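Agarase (Pseudoalteromonas fuliginea, PDB 6XJ9) probably hydrolyses agarose, as an agarase of glycoside hydrolase family 50 from a marine bacterium. Local coordinates at residues Leu422-Met425 against Ile426-Phe430; Glu746-Glu749 against Ala750-Met754. One frame throughout, in Å; residues are numbered along the deposited sequence. Where two conformers were deposited one is given.

Contact 1 (Leu422-Met425 against Ile426-Phe430)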
loop_
_atom_site.group_PDB
_atom_site.type_symbol
_atom_site.label_atom_id
_atom_site.label_comp_id
_atom_site.label_asym_id
_atom_site.label_seq_id
_atom_site.Cartn_x
_atom_site.Cartn_y
_atom_site.Cartn_z
ATOM N N LEU A 422 -6.545 15.327 -18.105
ATOM C CA LEU A 422 -7.863 14.826 -18.486
ATOM C C LEU A 422 -7.856 13.301 -18.552
ATOM O O LEU A 422 -8.745 12.651 -18.010
ATOM C CB LEU A 422 -8.302 15.440 -19.822
ATOM C CG LEU A 422 -8.591 16.942 -19.784
ATOM C CD1 LEU A 422 -8.723 17.520 -21.188
ATOM C CD2 LEU A 422 -9.841 17.246 -18.952
ATOM N N ASP A 423 -6.831 12.737 -19.205
ATOM C CA ASP A 423 -6.698 11.294 -19.331
ATOM C C ASP A 423 -6.559 10.630 -17.960
ATOM O O ASP A 423 -7.137 9.566 -17.727
ATOM C CB ASP A 423 -5.592 10.914 -20.320
ATOM C CG ASP A 423 -5.963 11.231 -21.761
ATOM O OD1 ASP A 423 -7.062 11.766 -21.979
ATOM O OD2 ASP A 423 -5.154 10.934 -22.649
ATOM N N ARG A 424 -5.779 11.245 -17.062
ATOM C CA ARG A 424 -5.617 10.710 -15.715
ATOM C C ARG A 424 -6.974 10.615 -15.026
ATOM O O ARG A 424 -7.291 9.586 -14.433
ATOM C CB ARG A 424 -4.670 11.568 -14.868
ATOM C CG ARG A 424 -3.195 11.268 -15.088
ATOM C CD ARG A 424 -2.306 12.408 -14.615
ATOM N NE ARG A 424 -0.900 12.023 -14.518
ATOM C CZ ARG A 424 0.060 12.834 -14.079
ATOM N NH1 ARG A 424 -0.238 14.065 -13.701
ATOM N NH2 ARG A 424 1.309 12.409 -14.017
ATOM N N MET A 425 -7.766 11.691 -15.105
ATOM C CA MET A 425 -9.077 11.683 -14.477
ATOM C C MET A 425 -9.944 10.571 -15.067
ATOM O O MET A 425 -10.636 9.870 -14.329
ATOM C CB MET A 425 -9.779 13.041 -14.601
ATOM C CG MET A 425 -8.999 14.179 -13.968
ATOM S SD MET A 425 -8.457 13.770 -12.287
ATOM C CE MET A 425 -7.030 14.843 -12.141
ATOM N N ILE A 426 -9.881 10.384 -16.394
ATOM C CA ILE A 426 -10.622 9.300 -17.022
ATOM C C ILE A 426 -10.138 7.978 -16.431
ATOM O O ILE A 426 -10.950 7.155 -16.010
ATOM C CB ILE A 426 -10.449 9.283 -18.566
ATOM C CG1 ILE A 426 -10.943 10.549 -19.278
ATOM C CG2 ILE A 426 -11.038 8.007 -19.161
ATOM C CD1 ILE A 426 -12.385 10.911 -19.018
ATOM N N THR A 427 -8.813 7.779 -16.421
ATOM C CA THR A 427 -8.234 6.485 -16.087
ATOM C C THR A 427 -8.509 6.161 -14.618
ATOM O O THR A 427 -8.763 5.010 -14.260
ATOM C CB THR A 427 -6.724 6.470 -16.359
ATOM O OG1 THR A 427 -6.479 6.989 -17.664
ATOM C CG2 THR A 427 -6.109 5.092 -16.243
ATOM N N TRP A 428 -8.453 7.198 -13.774
ATOM C CA TRP A 428 -8.622 7.016 -12.344
ATOM C C TRP A 428 -10.102 6.900 -11.994
ATOM O O TRP A 428 -10.433 6.583 -10.852
ATOM C CB TRP A 428 -7.942 8.146 -11.558
ATOM C CG TRP A 428 -6.474 8.266 -11.839
ATOM C CD1 TRP A 428 -5.660 7.323 -12.402
ATOM C CD2 TRP A 428 -5.635 9.395 -11.547
ATOM N NE1 TRP A 428 -4.388 7.807 -12.524
ATOM C CE2 TRP A 428 -4.337 9.069 -11.999
ATOM C CE3 TRP A 428 -5.852 10.649 -10.961
ATOM C CZ2 TRP A 428 -3.257 9.941 -11.850
ATOM C CZ3 TRP A 428 -4.789 11.513 -10.825
ATOM C CH2 TRP A 428 -3.512 11.163 -11.267
ATOM N N GLY A 429 -10.974 7.169 -12.979
ATOM C CA GLY A 429 -12.407 6.989 -12.810
ATOM C C GLY A 429 -13.127 8.221 -12.249
ATOM O O GLY A 429 -14.321 8.170 -11.966
ATOM N N PHE A 430 -12.421 9.343 -12.093
ATOM C CA PHE A 430 -13.061 10.508 -11.500
ATOM C C PHE A 430 -14.105 11.080 -12.466
ATOM O O PHE A 430 -13.847 11.248 -13.663
ATOM C CB PHE A 430 -12.025 11.557 -11.081
ATOM C CG PHE A 430 -11.260 11.258 -9.815
ATOM C CD1 PHE A 430 -11.916 11.112 -8.599
ATOM C CD2 PHE A 430 -9.879 11.137 -9.828
ATOM C CE1 PHE A 430 -11.215 10.856 -7.430
ATOM C CE2 PHE A 430 -9.181 10.866 -8.660
ATOM C CZ PHE A 430 -9.849 10.732 -7.461
#
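Arg-424 and Trp-428 lie side by side, one turn apart, where helix 413-428 ends in a Schellman motif. Gly-429 makes the reversal at positive phi (89°), where a side chain would jam against the preceding carbonyl oxygen; its N bonds to Ile-426 O, and Phe-430 N reaches back weakly to Met-425 O. Of the helical bonds leading into this cap, the one from Trp-428 N to Arg-424 O is the shortest at 2.7 Å. Thr-427 suits the last turn because its OG1, placed beside its own backbone N (chi1 -49°), adds a second bond to Asp-423 O from above the carbonyl plane.

Among the apolar contacts, Arg-424 CB sits 3.7 Å from the centroid of the six-membered ring of Trp-428, over its face, a CH-pi contact. The arginine's extended chain then carries its guanidinium past the ring to salt bridges with Glu-251 and Asp-741, so its methylenes cover the indole while its charge is paired beyond it. Met-425, bent at chi2 (-49°), brings its flexible thioether alongside both aromatics: CE lies 4.2 Å from Trp-428 CZ3, and SD makes an oblique Met-aromatic contact with Phe-430, 3.9 Å from CD2.

Contact 2 (Glu746-Glu749 against Ala750-Met754)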
loop_
_atom_site.group_PDB
_atom_site.type_symbol
_atom_site.label_atom_id
_atom_site.label_comp_id
_atom_site.label_asym_id
_atom_site.label_seq_id
_atom_site.Cartn_x
_atom_site.Cartn_y
_atom_site.Cartn_z
ATOM N N GLU A 746 -0.860 4.383 -4.451
ATOM C CA GLU A 746 -1.843 3.808 -3.538
ATOM C C GLU A 746 -3.151 4.602 -3.615
ATOM O O GLU A 746 -4.238 4.024 -3.545
ATOM C CB GLU A 746 -1.318 3.777 -2.096
ATOM C CG GLU A 746 -0.108 2.873 -1.883
ATOM C CD GLU A 746 1.263 3.490 -2.109
ATOM O OE1 GLU A 746 1.341 4.673 -2.546
ATOM O OE2 GLU A 746 2.261 2.788 -1.851
ATOM N N MET A 747 -3.032 5.920 -3.800
ATOM C CA MET A 747 -4.183 6.812 -3.880
ATOM C C MET A 747 -4.959 6.535 -5.177
ATOM O O MET A 747 -6.189 6.432 -5.173
ATOM C CB MET A 747 -3.725 8.273 -3.821
ATOM C CG MET A 747 -3.040 8.664 -2.503
ATOM S SD MET A 747 -4.057 8.307 -1.044
ATOM C CE MET A 747 -5.431 9.422 -1.330
ATOM N N ILE A 748 -4.215 6.355 -6.273
ATOM C CA ILE A 748 -4.774 6.152 -7.603
ATOM C C ILE A 748 -5.560 4.842 -7.635
ATOM O O ILE A 748 -6.652 4.796 -8.201
ATOM C CB ILE A 748 -3.653 6.202 -8.669
ATOM C CG1 ILE A 748 -3.447 7.620 -9.213
ATOM C CG2 ILE A 748 -3.910 5.224 -9.803
ATOM C CD1 ILE A 748 -3.025 8.636 -8.192
ATOM N N GLU A 749 -4.993 3.793 -7.019
ATOM C CA GLU A 749 -5.602 2.471 -6.978
ATOM C C GLU A 749 -6.895 2.520 -6.171
ATOM O O GLU A 749 -7.905 1.940 -6.574
ATOM C CB GLU A 749 -4.630 1.435 -6.403
ATOM C CG GLU A 749 -3.419 1.178 -7.290
ATOM C CD GLU A 749 -3.745 0.529 -8.622
ATOM O OE1 GLU A 749 -4.176 -0.639 -8.603
ATOM O OE2 GLU A 749 -3.598 1.202 -9.671
ATOM N N ALA A 750 -6.864 3.220 -5.030
ATOM C CA ALA A 750 -8.048 3.336 -4.193
ATOM C C ALA A 750 -9.121 4.162 -4.900
ATOM O O ALA A 750 -10.297 3.811 -4.856
ATOM C CB ALA A 750 -7.702 3.908 -2.842
ATOM N N ALA A 751 -8.700 5.251 -5.554
ATOM C CA ALA A 751 -9.603 6.094 -6.322
ATOM C C ALA A 751 -10.289 5.282 -7.422
ATOM O O ALA A 751 -11.506 5.397 -7.600
ATOM C CB ALA A 751 -8.861 7.283 -6.879
ATOM N N LYS A 752 -9.517 4.451 -8.142
ATOM C CA LYS A 752 -10.080 3.705 -9.259
ATOM C C LYS A 752 -11.167 2.764 -8.752
ATOM O O LYS A 752 -12.203 2.600 -9.397
ATOM C CB LYS A 752 -9.055 2.770 -9.905
ATOM C CG LYS A 752 -8.015 3.370 -10.834
ATOM C CD LYS A 752 -7.247 2.208 -11.449
ATOM C CE LYS A 752 -5.910 2.534 -12.059
ATOM N NZ LYS A 752 -5.213 1.271 -12.426
ATOM N N ALA A 753 -10.888 2.093 -7.628
ATOM C CA ALA A 753 -11.799 1.096 -7.091
ATOM C C ALA A 753 -13.065 1.798 -6.613
ATOM O O ALA A 753 -14.170 1.346 -6.895
ATOM C CB ALA A 753 -11.141 0.331 -5.969
ATOM N N MET A 754 -12.874 2.922 -5.917
ATOM C CA MET A 754 -13.977 3.679 -5.343
ATOM C C MET A 754 -14.918 4.146 -6.452
ATOM O O MET A 754 -16.122 3.965 -6.359
ATOM C CB MET A 754 -13.465 4.898 -4.567
ATOM C CG MET A 754 -14.584 5.745 -3.992
ATOM S SD MET A 754 -15.581 4.803 -2.813
ATOM C CE MET A 754 -17.199 5.487 -3.145
#
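Two torsions bring Glu-749 and Lys-752 together: in each, chi1 sets CG anti to the carbonyl carbon, beside the backbone N. Glu-749 then bends at chi2 (-66°), while Lys-752 runs extended from CG to its ammonium, so the two chains lie alongside and point the same way. They meet in a salt bridge, Lys-752 NZ standing 3.2 Å from Glu-749 OE2. The ammonium approaches on the syn side of that oxygen, 24° out of the carboxylate plane. A long flexible lysine fits here because its methylenes serve too: CE packs 4.0 Å from Ile-748 CG2, and CG lies 3.3 Å from Ile-748 O. Replacing Lys-752 by a leucine would probably leave the Glu-749 carboxylate without its positive mate in this helix, beside Glu-749 of the second subunit, which packs against it.

The backbone bonds are regular, the shortest being Ala-751 N to Met-747 O at 2.8 Å. A small alanine suits a packed position: Ala-750 lies against Thr-697 of helix 689-704. Met-747 and Ile-748, by contrast, carry apolar bulk to Phe-736. Buried apolar side chains on one flank and an i to i+3 ion pair on a partly exposed one, here beside the second subunit, are characteristic of an amphipathic helix.

How the contacts relate
The two contacts belong to different helices, 413-428 and 745-763, far apart in sequence but with centres about 11 Å apart. Contact 1 sets its aromatic residues against contact 2. Trp-428 CE2 lies 3.3 Å from Ile-748 CG1, which places this isoleucine on the face of the indole away from Arg-424. Phe-430 CZ reaches to 3.6 Å from Ala-751 CB, where a methyl group admits the ring closely. Phe-736 joins both, meeting Phe-430 edge-to-face and also lining contact 2. At the helix end, Trp-428 O accepts a hydrogen bond from Asn-755 ND2, tying the capped terminus to helix 745-763.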